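Local atomic coordinates of dITP/XTP pyrophosphatase (Staphylococcus aureus, PDB entry 4BNQ), a protein that probably hydrolyses non-canonical purine nucleoside triphosphates such as XTP, dITP and ITP to monophosphate and diphosphate, keeping them out of DNA and RNA. Residues 48-53 against 65-69; 128-132 against 184-188; 2-8 against 23-29; 16-21 against 178-182; 85-89 against 100-104. All coordinates share one frame; numbering follows the deposited sequence.

Overall arrangement
Contacts 1, 3 and 4 gather round the predicted nucleotide site. Contact 1 lays helix 45-60 on strand 64-73 and holds the predicted catalytic D68; contact 3 pairs strands 3-6 and 25-28. One phosphate ion joins them, approached by K52 from contact 1 and S8 from contact 3, and I65 is probably hydrogen-bonded to V5 and A7. Contact 4 packs helix 11-20 on helix 177-191, its R178 NH1 lying 3.0 Å from D67 OD2 of contact 1. Contact 2 sets the same helix 177-191 against residues 128-132 of strand 126-139, its centre about 12 Å from those of contacts 1 and 4. Contact 5 stands apart, its centre about 30 Å from those of contacts 2 and 3.

Contact 1. Residues 48-53 against 65-69; sequences NAILKS and IADDS. With PO4 (phosphate ion), chain C.
K52 lays its CB against the methyl of A66, 3.6 Å between the two CB atoms, and runs its long chain on past the strand. A bend at chi3 (-70°) carries NZ to the carboxylate of D68, where it forms a salt bridge of 2.9 Å with OD1 on the anti lone pair. The same NZ donates to the main-chain O of D67, from 32° off the carbonyl plane. A lysine suits this place because one ammonium serves both acceptors; O3 of a phosphate ion, probably from the crystallisation liquor, also lies close to NZ, at a doubtfully short 2.4 Å.

Segment 48-53 of helix 45-60 lies nearly antiparallel to segment 65-69 of strand 64-73, which runs between strands 79-80 and 112-123 in the antiparallel sheet of this HAM1 fold. Small residues let the two segment axes approach to 6.8 Å: A49 CB sits 4.0 Å from D68 CB, and A66 CB meets S53 CB at 3.8 Å. D68 is the predicted proton acceptor and magnesium ligand. N48 crosses its carboxylate obliquely, CB lying 3.4 Å from D68 CG with amide and carboxylate planes 67° apart; N48 OD1 accepts a bond from the backbone of G42, while ND2 is buried without a partner.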
# COMPACT_ATOMS: atom_id res chain seq x y z
N ASN A 48 17.00 -11.30 -4.74
CA ASN A 48 17.53 -10.71 -5.97
C ASN A 48 17.79 -9.21 -5.82
O ASN A 48 18.81 -8.71 -6.29
CB ASN A 48 16.61 -11.01 -7.15
CG ASN A 48 16.76 -12.43 -7.64
OD1 ASN A 48 17.83 -13.02 -7.50
ND2 ASN A 48 15.70 -12.98 -8.22
N ALA A 49 16.89 -8.50 -5.14
CA ALA A 49 17.07 -7.07 -4.90
C ALA A 49 18.30 -6.78 -4.02
O ALA A 49 19.08 -5.88 -4.31
CB ALA A 49 15.81 -6.48 -4.27
N ILE A 50 18.45 -7.54 -2.94
CA ILE A 50 19.60 -7.41 -2.06
C ILE A 50 20.92 -7.62 -2.81
O ILE A 50 21.89 -6.88 -2.61
CB ILE A 50 19.52 -8.41 -0.89
CG1 ILE A 50 18.38 -8.02 0.06
CG2 ILE A 50 20.85 -8.49 -0.15
CD1 ILE A 50 18.20 -8.97 1.24
N LEU A 51 20.96 -8.61 -3.68
CA LEU A 51 22.18 -8.88 -4.43
C LEU A 51 22.52 -7.66 -5.29
O LEU A 51 23.68 -7.25 -5.38
CB LEU A 51 22.04 -10.16 -5.29
CG LEU A 51 22.00 -11.52 -4.59
CD1 LEU A 51 21.47 -12.60 -5.54
CD2 LEU A 51 23.37 -11.92 -4.08
N LYS A 52 21.52 -7.06 -5.91
CA LYS A 52 21.81 -5.92 -6.78
C LYS A 52 22.24 -4.68 -5.99
O LYS A 52 23.24 -4.06 -6.35
CB LYS A 52 20.65 -5.64 -7.75
CG LYS A 52 20.52 -6.72 -8.86
CD LYS A 52 19.30 -6.51 -9.77
CE LYS A 52 18.00 -6.79 -9.03
NZ LYS A 52 16.85 -6.92 -9.96
N SER A 53 21.52 -4.34 -4.92
CA SER A 53 21.84 -3.13 -4.18
C SER A 53 23.19 -3.23 -3.48
O SER A 53 23.99 -2.29 -3.51
CB SER A 53 20.75 -2.78 -3.16
OG SER A 53 20.62 -3.81 -2.22
N ILE A 65 19.69 2.03 -4.20
CA ILE A 65 18.57 1.11 -4.10
C ILE A 65 18.49 0.20 -5.33
O ILE A 65 18.90 0.57 -6.42
CB ILE A 65 17.22 1.82 -3.94
CG1 ILE A 65 16.89 2.66 -5.17
CG2 ILE A 65 17.21 2.67 -2.68
CD1 ILE A 65 15.48 3.28 -5.13
N ALA A 66 17.93 -0.97 -5.14
CA ALA A 66 17.66 -1.84 -6.26
C ALA A 66 16.22 -2.31 -6.17
O ALA A 66 15.55 -2.10 -5.15
CB ALA A 66 18.62 -3.00 -6.28
N ASP A 67 15.76 -2.94 -7.24
CA ASP A 67 14.38 -3.30 -7.41
C ASP A 67 14.32 -4.69 -8.04
O ASP A 67 14.98 -4.94 -9.06
CB ASP A 67 13.72 -2.25 -8.32
CG ASP A 67 12.29 -2.61 -8.73
OD1 ASP A 67 12.02 -3.74 -9.19
OD2 ASP A 67 11.42 -1.73 -8.62
N ASP A 68 13.57 -5.59 -7.44
CA ASP A 68 13.25 -6.84 -8.13
C ASP A 68 11.76 -7.08 -8.05
O ASP A 68 11.21 -7.23 -6.96
CB ASP A 68 14.03 -8.02 -7.56
CG ASP A 68 14.11 -9.18 -8.54
OD1 ASP A 68 14.88 -9.07 -9.52
OD2 ASP A 68 13.41 -10.19 -8.36
N SER A 69 11.12 -7.09 -9.22
CA SER A 69 9.67 -7.13 -9.29
C SER A 69 9.23 -8.26 -10.21
O SER A 69 10.00 -8.76 -11.02
CB SER A 69 9.14 -5.82 -9.85
OG SER A 69 9.57 -4.69 -9.11
P PO4 C . 16.81 -5.14 -13.08
O1 PO4 C . 16.22 -4.12 -12.10
O2 PO4 C . 15.78 -5.48 -14.13
O3 PO4 C . 17.17 -6.40 -12.32
O4 PO4 C . 18.04 -4.58 -13.74

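Contact 2. Residues 128-132 against 184-188; sequences TKVFK and LLQAF
F131 pushes its ring into the angle between L184, L185 and F188, and nearly everything in this contact touches it. The side chain leaves the strand toward the helix, and chi2 of 85° turns one ring face onto L185. Over the centre of that face sits L185 CA, 4.0 Å from the centroid and only 6° off the normal, a CH-pi contact. The flat, rigid ring suits a place where it must lie against main chain and also reach a second aromatic.

F188 supplies that partner. With CG anti to its backbone N, its ring reaches toward the strand and offers a face to the edge of F131. The pair is an offset edge-to-face stack, centroids 5.4 Å apart and planes at 69°, with F131 CZ reaching 3.6 Å from F188 CG. L185 adds its CD1 methyl at 3.6 Å from F131 CE1. From L184 the CB meets F131 CD2 at 3.8 Å, whereas its CD1 turns to the main-chain O of K132.

K129 brings its aliphatic CG toward F188 CE2, and its ammonium forms a salt bridge with E190 of the second subunit. Helix 177-191 thus lies on one face of strand 126-139 and faces the dimer partner, where A187 packs on A187 of the second subunit. V130, on the other face of the strand, packs against helix 45-60.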
# COMPACT_ATOMS: atom_id res chain seq x y z
N THR A 128 21.58 -3.69 5.02
CA THR A 128 20.62 -3.61 3.93
C THR A 128 19.19 -3.69 4.44
O THR A 128 18.88 -4.50 5.32
CB THR A 128 20.86 -4.69 2.90
OG1 THR A 128 22.15 -4.48 2.29
CG2 THR A 128 19.78 -4.65 1.84
N LYS A 129 18.32 -2.85 3.89
CA LYS A 129 16.92 -2.87 4.29
C LYS A 129 15.99 -3.06 3.07
O LYS A 129 16.24 -2.49 1.99
CB LYS A 129 16.59 -1.59 5.08
CG LYS A 129 15.25 -1.65 5.79
CD LYS A 129 15.00 -3.01 6.47
CE LYS A 129 13.51 -3.18 6.83
NZ LYS A 129 12.97 -2.08 7.70
N VAL A 130 14.94 -3.87 3.23
CA VAL A 130 14.03 -4.20 2.13
C VAL A 130 12.59 -3.75 2.38
O VAL A 130 12.12 -3.75 3.53
CB VAL A 130 14.00 -5.72 1.84
CG1 VAL A 130 15.37 -6.19 1.40
CG2 VAL A 130 13.55 -6.50 3.08
N PHE A 131 11.89 -3.38 1.31
CA PHE A 131 10.50 -2.93 1.40
C PHE A 131 9.65 -3.51 0.26
O PHE A 131 10.05 -3.46 -0.91
CB PHE A 131 10.43 -1.41 1.32
CG PHE A 131 11.37 -0.71 2.26
CD1 PHE A 131 12.69 -0.48 1.91
CD2 PHE A 131 10.93 -0.28 3.50
CE1 PHE A 131 13.55 0.18 2.77
CE2 PHE A 131 11.80 0.36 4.36
CZ PHE A 131 13.09 0.60 4.01
N LYS A 132 8.48 -4.05 0.59
CA LYS A 132 7.65 -4.74 -0.40
C LYS A 132 6.35 -4.00 -0.71
O LYS A 132 5.63 -3.59 0.20
CB LYS A 132 7.34 -6.16 0.07
CG LYS A 132 6.38 -6.92 -0.82
CD LYS A 132 6.61 -8.44 -0.79
CE LYS A 132 6.25 -9.06 0.55
NZ LYS A 132 6.40 -10.56 0.52
N LEU A 184 6.76 2.92 1.64
CA LEU A 184 7.38 2.35 2.83
C LEU A 184 8.82 2.84 2.96
O LEU A 184 9.29 3.12 4.06
CB LEU A 184 7.33 0.82 2.81
CG LEU A 184 5.95 0.15 2.88
CD1 LEU A 184 6.05 -1.33 2.44
CD2 LEU A 184 5.37 0.26 4.28
N LEU A 185 9.51 2.97 1.83
CA LEU A 185 10.89 3.48 1.85
C LEU A 185 10.92 4.93 2.32
O LEU A 185 11.69 5.27 3.21
CB LEU A 185 11.55 3.40 0.47
CG LEU A 185 12.92 4.10 0.35
CD1 LEU A 185 13.94 3.37 1.23
CD2 LEU A 185 13.42 4.15 -1.10
N GLN A 186 10.10 5.77 1.70
CA GLN A 186 10.07 7.19 2.03
C GLN A 186 9.68 7.42 3.47
O GLN A 186 10.19 8.34 4.11
CB GLN A 186 9.18 7.97 1.06
CG GLN A 186 9.91 8.31 -0.24
CD GLN A 186 8.99 8.86 -1.31
OE1 GLN A 186 7.77 8.65 -1.26
NE2 GLN A 186 9.56 9.56 -2.27
N ALA A 187 8.78 6.58 3.99
CA ALA A 187 8.41 6.66 5.40
C ALA A 187 9.60 6.31 6.27
O ALA A 187 9.82 6.93 7.31
CB ALA A 187 7.23 5.74 5.72
N PHE A 188 10.37 5.31 5.84
CA PHE A 188 11.59 4.93 6.53
C PHE A 188 12.58 6.10 6.58
O PHE A 188 13.15 6.40 7.63
CB PHE A 188 12.21 3.72 5.83
CG PHE A 188 13.48 3.22 6.47
CD1 PHE A 188 14.72 3.74 6.09
CD2 PHE A 188 13.43 2.24 7.44
CE1 PHE A 188 15.89 3.28 6.69
CE2 PHE A 188 14.60 1.78 8.04
CZ PHE A 188 15.84 2.30 7.66

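Contact 3. Residues 2-8 against 23-29; sequences KEIVIAS and DYHVIGI. With PO4 (phosphate ion), chain C.
K2 crosses Y24 at about a right angle, its aliphatic chain laid over the ring: CD stands 3.5 Å from the centroid, only 2° off the normal. A lysine suits this exposed end because its methylenes can cover an aromatic face while the ammonium stays near D23, whose OD2 is 4.3 Å from K2 NZ, beyond a salt bridge. Next along, E3 and H25 lie side by side and point the same way, carboxylate and ring planes 58° apart, with E3 OE2 at the edge of the imidazole. E3 CD also meets I27 CD1 at 3.7 Å.

On the other sheet face lie I4, I6 and V26. I4 runs alongside V26, CG2 to CG2 3.9 Å. I6 slants across the same valine, its CD1 reaching V26 CG1 at 3.6 Å; with its CG1 anti to the carbonyl carbon (chi1 -54°), the chain leans back along the strand.

Between these rows the backbones pair in parallel register, from H25 N to K2 O at 2.8 Å through to I29 N on I6 O, 2.9 Å. Beyond the pairing, S8 OG is hydrogen-bonded to N10 N and lies doubtfully close to a phosphate ion that N9 N and K13 NZ also bind. Strand 3-6, helix 11-20 and strand 25-28 form a beta-alpha-beta unit, and the loop after the first strand and the start of helix 11-20 carry predicted substrate-binding residues, S8 to K13.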
# COMPACT_ATOMS: atom_id res chain seq x y z
N LYS A 2 20.19 16.57 -3.86
CA LYS A 2 19.28 15.47 -3.53
C LYS A 2 19.31 14.40 -4.65
O LYS A 2 18.75 14.60 -5.73
CB LYS A 2 17.86 15.99 -3.31
CG LYS A 2 17.01 15.07 -2.45
CD LYS A 2 15.51 15.38 -2.56
CE LYS A 2 15.04 16.31 -1.45
NZ LYS A 2 13.60 16.69 -1.60
N GLU A 3 19.97 13.28 -4.36
CA GLU A 3 20.26 12.27 -5.38
C GLU A 3 19.94 10.87 -4.90
O GLU A 3 20.20 10.52 -3.75
CB GLU A 3 21.74 12.29 -5.73
CG GLU A 3 22.12 13.13 -6.92
CD GLU A 3 23.62 13.16 -7.14
OE1 GLU A 3 24.34 12.44 -6.41
OE2 GLU A 3 24.09 13.90 -8.03
N ILE A 4 19.41 10.06 -5.81
CA ILE A 4 19.27 8.64 -5.51
C ILE A 4 19.80 7.77 -6.66
O ILE A 4 19.45 7.96 -7.83
CB ILE A 4 17.81 8.29 -5.12
CG1 ILE A 4 17.75 6.88 -4.55
CG2 ILE A 4 16.88 8.44 -6.31
CD1 ILE A 4 16.41 6.54 -3.94
N VAL A 5 20.69 6.84 -6.32
CA VAL A 5 21.25 5.93 -7.31
C VAL A 5 20.44 4.64 -7.31
O VAL A 5 20.23 4.00 -6.27
CB VAL A 5 22.72 5.62 -7.01
CG1 VAL A 5 23.27 4.59 -8.02
CG2 VAL A 5 23.56 6.93 -7.03
N ILE A 6 19.94 4.28 -8.49
CA ILE A 6 19.15 3.07 -8.59
C ILE A 6 19.87 1.97 -9.38
O ILE A 6 20.17 2.12 -10.57
CB ILE A 6 17.80 3.36 -9.23
CG1 ILE A 6 17.10 4.50 -8.45
CG2 ILE A 6 16.95 2.10 -9.25
CD1 ILE A 6 15.87 4.99 -9.10
N ALA A 7 20.15 0.85 -8.71
CA ALA A 7 20.94 -0.22 -9.31
C ALA A 7 20.04 -1.12 -10.14
O ALA A 7 19.86 -2.31 -9.84
CB ALA A 7 21.64 -0.99 -8.25
N SER A 8 19.47 -0.55 -11.19
CA SER A 8 18.65 -1.32 -12.10
C SER A 8 19.02 -0.95 -13.51
O SER A 8 19.22 0.25 -13.81
CB SER A 8 17.17 -1.01 -11.87
OG SER A 8 16.39 -1.76 -12.78
N ASP A 23 11.27 15.14 -6.69
CA ASP A 23 12.17 16.06 -6.01
C ASP A 23 13.62 15.58 -6.03
O ASP A 23 14.51 16.24 -5.50
CB ASP A 23 11.72 16.30 -4.56
CG ASP A 23 10.46 17.15 -4.47
OD1 ASP A 23 10.20 17.95 -5.41
OD2 ASP A 23 9.72 17.03 -3.46
N TYR A 24 13.87 14.43 -6.65
CA TYR A 24 15.22 13.89 -6.62
C TYR A 24 15.88 13.95 -7.96
O TYR A 24 15.22 13.95 -9.00
CB TYR A 24 15.23 12.44 -6.16
CG TYR A 24 15.08 12.23 -4.67
CD1 TYR A 24 13.83 12.31 -4.04
CD2 TYR A 24 16.19 11.92 -3.89
CE1 TYR A 24 13.70 12.09 -2.68
CE2 TYR A 24 16.06 11.71 -2.52
CZ TYR A 24 14.82 11.80 -1.93
OH TYR A 24 14.73 11.59 -0.58
N HIS A 25 17.20 14.00 -7.96
CA HIS A 25 17.91 13.67 -9.17
C HIS A 25 18.04 12.15 -9.16
O HIS A 25 18.80 11.57 -8.38
CB HIS A 25 19.29 14.33 -9.25
CG HIS A 25 20.03 13.94 -10.48
ND1 HIS A 25 21.42 13.80 -10.52
CD2 HIS A 25 19.61 13.61 -11.72
CE1 HIS A 25 21.80 13.43 -11.70
NE2 HIS A 25 20.71 13.29 -12.48
N VAL A 26 17.27 11.50 -10.03
CA VAL A 26 17.28 10.04 -10.10
C VAL A 26 18.40 9.61 -11.04
O VAL A 26 18.44 10.04 -12.20
CB VAL A 26 15.90 9.49 -10.55
CG1 VAL A 26 15.99 8.05 -11.00
CG2 VAL A 26 14.89 9.62 -9.42
N ILE A 27 19.33 8.82 -10.53
CA ILE A 27 20.47 8.35 -11.33
C ILE A 27 20.37 6.84 -11.52
O ILE A 27 20.50 6.07 -10.55
CB ILE A 27 21.83 8.69 -10.66
CG1 ILE A 27 21.98 10.19 -10.47
CG2 ILE A 27 23.01 8.20 -11.50
CD1 ILE A 27 23.31 10.61 -9.85
N GLY A 28 20.13 6.41 -12.76
CA GLY A 28 20.08 4.99 -13.08
C GLY A 28 21.50 4.43 -13.13
O GLY A 28 22.42 5.14 -13.52
N ILE A 29 21.68 3.17 -12.76
CA ILE A 29 23.02 2.59 -12.74
C ILE A 29 23.71 2.64 -14.11
O ILE A 29 24.94 2.73 -14.18
CB ILE A 29 23.01 1.16 -12.22
CG1 ILE A 29 24.41 0.79 -11.73
CG2 ILE A 29 22.53 0.18 -13.29
CD1 ILE A 29 24.83 1.55 -10.54
P PO4 C . 16.81 -5.14 -13.08
O1 PO4 C . 16.22 -4.12 -12.10
O2 PO4 C . 15.78 -5.48 -14.13
O3 PO4 C . 17.17 -6.40 -12.32
O4 PO4 C . 18.04 -4.58 -13.74

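Contact 4. Residues 16-21 against 178-182; sequences DFKVIF and RRNAI
R178 and D16 form the polar half of this helix-helix contact. The guanidinium donates from NH2 to D16 OD2 at 3.1 Å, with an N-H...O angle of 152°, and the acceptor lies close to the guanidinium plane. NH2 meets OD2 on the anti side, 22° out of the carboxylate plane. NE adds a weak bond to the same oxygen at 3.4 Å, and OD2 also takes a salt bridge from K172, so three donors converge on one carboxylate oxygen. R178 does not depend on D16 alone, since D67 is its stronger partner. Arginine suits the place because its separate N-H groups can bind both acids at once. As R178 and K172 are predicted substrate-binding residues, D16 probably helps position them.

R179, the next residue, gives its NE to N183 OD1 and its NH1 to the backbone O of G173, leaving its methylenes to pack near I20.

The apolar half begins with the arginine itself. R178 CD lies over one face of the F17 ring, 3.3 Å from F17 CZ. I182 comes to the edge of that ring, CD1 to F17 CE1 3.6 Å. Its CG2 touches both I20 CG2 at 3.5 Å and F21 CZ at 3.6 Å, a branched aliphatic filling the gap between two helices and an aromatic.

The axes of segments 16-20 and 178-182 cross at -51°. F17 and I182 also pack on I119 of strand 112-123, F17 on I6 as well, and F21 on I4 of strand 3-6.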
# COMPACT_ATOMS: atom_id res chain seq x y z
N ASP A 16 9.80 4.98 -14.10
CA ASP A 16 8.81 4.99 -13.03
C ASP A 16 9.37 5.69 -11.82
O ASP A 16 8.67 6.41 -11.12
CB ASP A 16 8.45 3.58 -12.58
CG ASP A 16 7.52 2.88 -13.53
OD1 ASP A 16 7.17 3.46 -14.57
OD2 ASP A 16 7.15 1.72 -13.23
N PHE A 17 10.64 5.43 -11.54
CA PHE A 17 11.24 5.99 -10.35
C PHE A 17 11.35 7.50 -10.46
O PHE A 17 11.26 8.20 -9.45
CB PHE A 17 12.61 5.36 -10.08
CG PHE A 17 12.53 4.01 -9.42
CD1 PHE A 17 11.96 3.88 -8.16
CD2 PHE A 17 13.00 2.88 -10.07
CE1 PHE A 17 11.87 2.62 -7.55
CE2 PHE A 17 12.91 1.62 -9.46
CZ PHE A 17 12.35 1.50 -8.20
N LYS A 18 11.51 8.00 -11.68
CA LYS A 18 11.62 9.44 -11.89
C LYS A 18 10.29 10.13 -11.59
O LYS A 18 10.27 11.19 -10.97
CB LYS A 18 12.13 9.78 -13.30
CG LYS A 18 13.64 9.57 -13.44
CD LYS A 18 14.16 9.87 -14.85
CE LYS A 18 13.54 8.93 -15.86
NZ LYS A 18 14.08 9.13 -17.24
N VAL A 19 9.19 9.50 -12.00
CA VAL A 19 7.84 9.95 -11.66
C VAL A 19 7.62 9.98 -10.14
O VAL A 19 7.09 10.95 -9.60
CB VAL A 19 6.77 9.04 -12.28
CG1 VAL A 19 5.36 9.45 -11.79
CG2 VAL A 19 6.87 9.07 -13.80
N ILE A 20 8.07 8.93 -9.47
CA ILE A 20 7.84 8.73 -8.03
C ILE A 20 8.77 9.57 -7.13
O ILE A 20 8.44 9.83 -5.99
CB ILE A 20 7.99 7.23 -7.69
CG1 ILE A 20 6.76 6.46 -8.17
CG2 ILE A 20 8.15 6.98 -6.21
CD1 ILE A 20 7.06 4.97 -8.31
N PHE A 21 9.92 9.99 -7.65
CA PHE A 21 10.81 10.89 -6.91
C PHE A 21 11.00 12.19 -7.68
O PHE A 21 12.10 12.43 -8.18
CB PHE A 21 12.20 10.29 -6.76
CG PHE A 21 12.29 9.07 -5.87
CD1 PHE A 21 12.19 9.19 -4.49
CD2 PHE A 21 12.53 7.83 -6.40
CE1 PHE A 21 12.30 8.06 -3.67
CE2 PHE A 21 12.65 6.70 -5.59
CZ PHE A 21 12.54 6.82 -4.23
N ARG A 178 5.28 -0.66 -7.25
CA ARG A 178 6.53 0.04 -7.01
C ARG A 178 6.26 1.33 -6.22
O ARG A 178 7.03 1.70 -5.35
CB ARG A 178 7.22 0.34 -8.33
CG ARG A 178 8.62 0.94 -8.24
CD ARG A 178 9.51 0.48 -9.42
NE ARG A 178 8.73 0.17 -10.59
CZ ARG A 178 8.65 -1.02 -11.17
NH1 ARG A 178 9.35 -2.06 -10.72
NH2 ARG A 178 7.86 -1.16 -12.22
N ARG A 179 5.16 2.02 -6.53
CA ARG A 179 4.78 3.18 -5.72
C ARG A 179 4.56 2.75 -4.28
O ARG A 179 4.99 3.44 -3.36
CB ARG A 179 3.51 3.84 -6.26
CG ARG A 179 2.93 4.89 -5.32
CD ARG A 179 3.91 6.03 -5.10
NE ARG A 179 3.51 6.91 -4.00
CZ ARG A 179 2.96 8.10 -4.17
NH1 ARG A 179 2.75 8.56 -5.39
NH2 ARG A 179 2.62 8.83 -3.11
N ASN A 180 3.92 1.60 -4.08
CA ASN A 180 3.62 1.15 -2.72
C ASN A 180 4.87 0.79 -1.93
O ASN A 180 4.95 1.08 -0.75
CB ASN A 180 2.64 -0.03 -2.72
CG ASN A 180 1.23 0.40 -3.02
OD1 ASN A 180 0.88 1.56 -2.83
ND2 ASN A 180 0.41 -0.52 -3.51
N ALA A 181 5.83 0.15 -2.59
CA ALA A 181 7.09 -0.18 -1.95
C ALA A 181 7.86 1.07 -1.57
O ALA A 181 8.46 1.14 -0.51
CB ALA A 181 7.94 -1.02 -2.87
N ILE A 182 7.87 2.05 -2.48
CA ILE A 182 8.62 3.27 -2.25
C ILE A 182 8.00 4.08 -1.11
O ILE A 182 8.73 4.77 -0.39
CB ILE A 182 8.72 4.12 -3.52
CG1 ILE A 182 9.60 3.44 -4.56
CG2 ILE A 182 9.33 5.49 -3.22
CD1 ILE A 182 11.07 3.34 -4.16

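Contact 5. Residues 85-89 against 100-104; sequences ARYAG and KLLNK
This is a lysine-over-tyrosine contact, cation-pi joined with CH-pi, by which the loop before helix 94-104 folds back onto that helix. It lies in the outer part of the HAM1 fold, about 17 Å between its centre and that of the chain, where the helix and its preceding loop stand near strand 64-73.

Y87 is the buried centre. Its CG is anti to the backbone N (chi1 -167°), which sends the ring toward the helix, where K100 crosses it at about a right angle. The lysine chain is fully extended, so its methylenes run across one ring face: CD is 3.9 Å from the centroid, displaced toward the rim. The ammonium follows over the same face, NZ 4.2 Å from the centroid and 19° off the normal. Lysine suits this partly exposed place, its long apolar stem covering an aromatic while the charge stays at the end.

At the ring edge the helix backbone closes in. L101 CA lies in the ring plane, and L101 CB comes 4.0 Å from Y87 CE2; the leucine continues inward to L71 and V73 of strand 64-73. K104 approaches the phenol, its CD 3.5 Å from Y87 OH, and that hydroxyl also has a weak hydrogen bond with E79. Y87 packs in addition against Y151, a predicted substrate-binding residue, which places the loop beside the probable nucleotide pocket. N97 steadies the loop backbone, bonding to A85 O and A88 N.

The ammonium of K100 is fixed by one further bond: NZ donates to the main-chain O of Y87 at 2.9 Å, tilted 32° from the carbonyl plane.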
# COMPACT_ATOMS: atom_id res chain seq x y z
N ALA A 85 11.01 -11.71 -15.55
CA ALA A 85 11.80 -10.98 -16.56
C ALA A 85 12.26 -11.83 -17.75
O ALA A 85 12.41 -11.32 -18.87
CB ALA A 85 13.01 -10.29 -15.92
N ARG A 86 12.47 -13.12 -17.51
CA ARG A 86 13.05 -13.99 -18.52
C ARG A 86 12.14 -15.19 -18.75
O ARG A 86 12.58 -16.25 -19.17
CB ARG A 86 14.45 -14.45 -18.07
CG ARG A 86 14.44 -15.06 -16.68
CD ARG A 86 15.79 -15.61 -16.23
NE ARG A 86 15.65 -16.37 -14.99
CZ ARG A 86 15.76 -15.85 -13.76
NH1 ARG A 86 16.05 -14.57 -13.60
NH2 ARG A 86 15.60 -16.62 -12.69
N TYR A 87 10.85 -14.98 -18.49
CA TYR A 87 9.84 -16.02 -18.58
C TYR A 87 9.92 -16.85 -19.87
O TYR A 87 9.81 -18.07 -19.85
CB TYR A 87 8.45 -15.38 -18.45
CG TYR A 87 7.33 -16.36 -18.21
CD1 TYR A 87 7.48 -17.42 -17.33
CD2 TYR A 87 6.10 -16.19 -18.83
CE1 TYR A 87 6.43 -18.32 -17.10
CE2 TYR A 87 5.05 -17.08 -18.61
CZ TYR A 87 5.23 -18.14 -17.74
OH TYR A 87 4.20 -19.03 -17.51
N ALA A 88 10.10 -16.17 -21.00
CA ALA A 88 10.04 -16.85 -22.29
C ALA A 88 11.43 -17.22 -22.81
O ALA A 88 11.54 -17.98 -23.77
CB ALA A 88 9.29 -16.01 -23.32
N GLY A 89 12.47 -16.69 -22.17
CA GLY A 89 13.84 -16.96 -22.56
C GLY A 89 14.81 -15.97 -21.97
O GLY A 89 14.40 -15.01 -21.32
N LYS A 100 3.79 -15.87 -24.14
CA LYS A 100 3.83 -17.10 -23.35
C LYS A 100 2.77 -17.12 -22.25
O LYS A 100 1.97 -18.05 -22.16
CB LYS A 100 5.20 -17.34 -22.74
CG LYS A 100 5.26 -18.64 -21.98
CD LYS A 100 6.66 -18.89 -21.43
CE LYS A 100 6.72 -20.14 -20.59
NZ LYS A 100 8.10 -20.37 -20.11
N LEU A 101 2.78 -16.10 -21.40
CA LEU A 101 1.80 -16.01 -20.33
C LEU A 101 0.37 -16.08 -20.87
O LEU A 101 -0.45 -16.81 -20.34
CB LEU A 101 2.00 -14.73 -19.53
CG LEU A 101 1.03 -14.60 -18.35
CD1 LEU A 101 1.07 -15.84 -17.49
CD2 LEU A 101 1.44 -13.41 -17.52
N LEU A 102 0.07 -15.33 -21.93
CA LEU A 102 -1.26 -15.40 -22.51
C LEU A 102 -1.62 -16.82 -23.00
O LEU A 102 -2.71 -17.32 -22.70
CB LEU A 102 -1.44 -14.37 -23.62
CG LEU A 102 -1.56 -12.93 -23.12
CD1 LEU A 102 -1.66 -11.95 -24.28
CD2 LEU A 102 -2.78 -12.83 -22.23
N ASN A 103 -0.71 -17.46 -23.73
CA ASN A 103 -0.93 -18.82 -24.24
C ASN A 103 -1.24 -19.78 -23.12
O ASN A 103 -2.18 -20.57 -23.21
CB ASN A 103 0.28 -19.34 -25.02
CG ASN A 103 0.40 -18.71 -26.40
OD1 ASN A 103 -0.57 -18.16 -26.92
ND2 ASN A 103 1.59 -18.81 -27.00
N LYS A 104 -0.45 -19.71 -22.05
CA LYS A 104 -0.65 -20.57 -20.89
C LYS A 104 -1.98 -20.35 -20.17
O LYS A 104 -2.45 -21.24 -19.49
CB LYS A 104 0.52 -20.45 -19.92
CG LYS A 104 1.81 -21.04 -20.46
CD LYS A 104 2.68 -21.60 -19.33
CE LYS A 104 1.82 -22.32 -18.28
NZ LYS A 104 2.63 -23.11 -17.30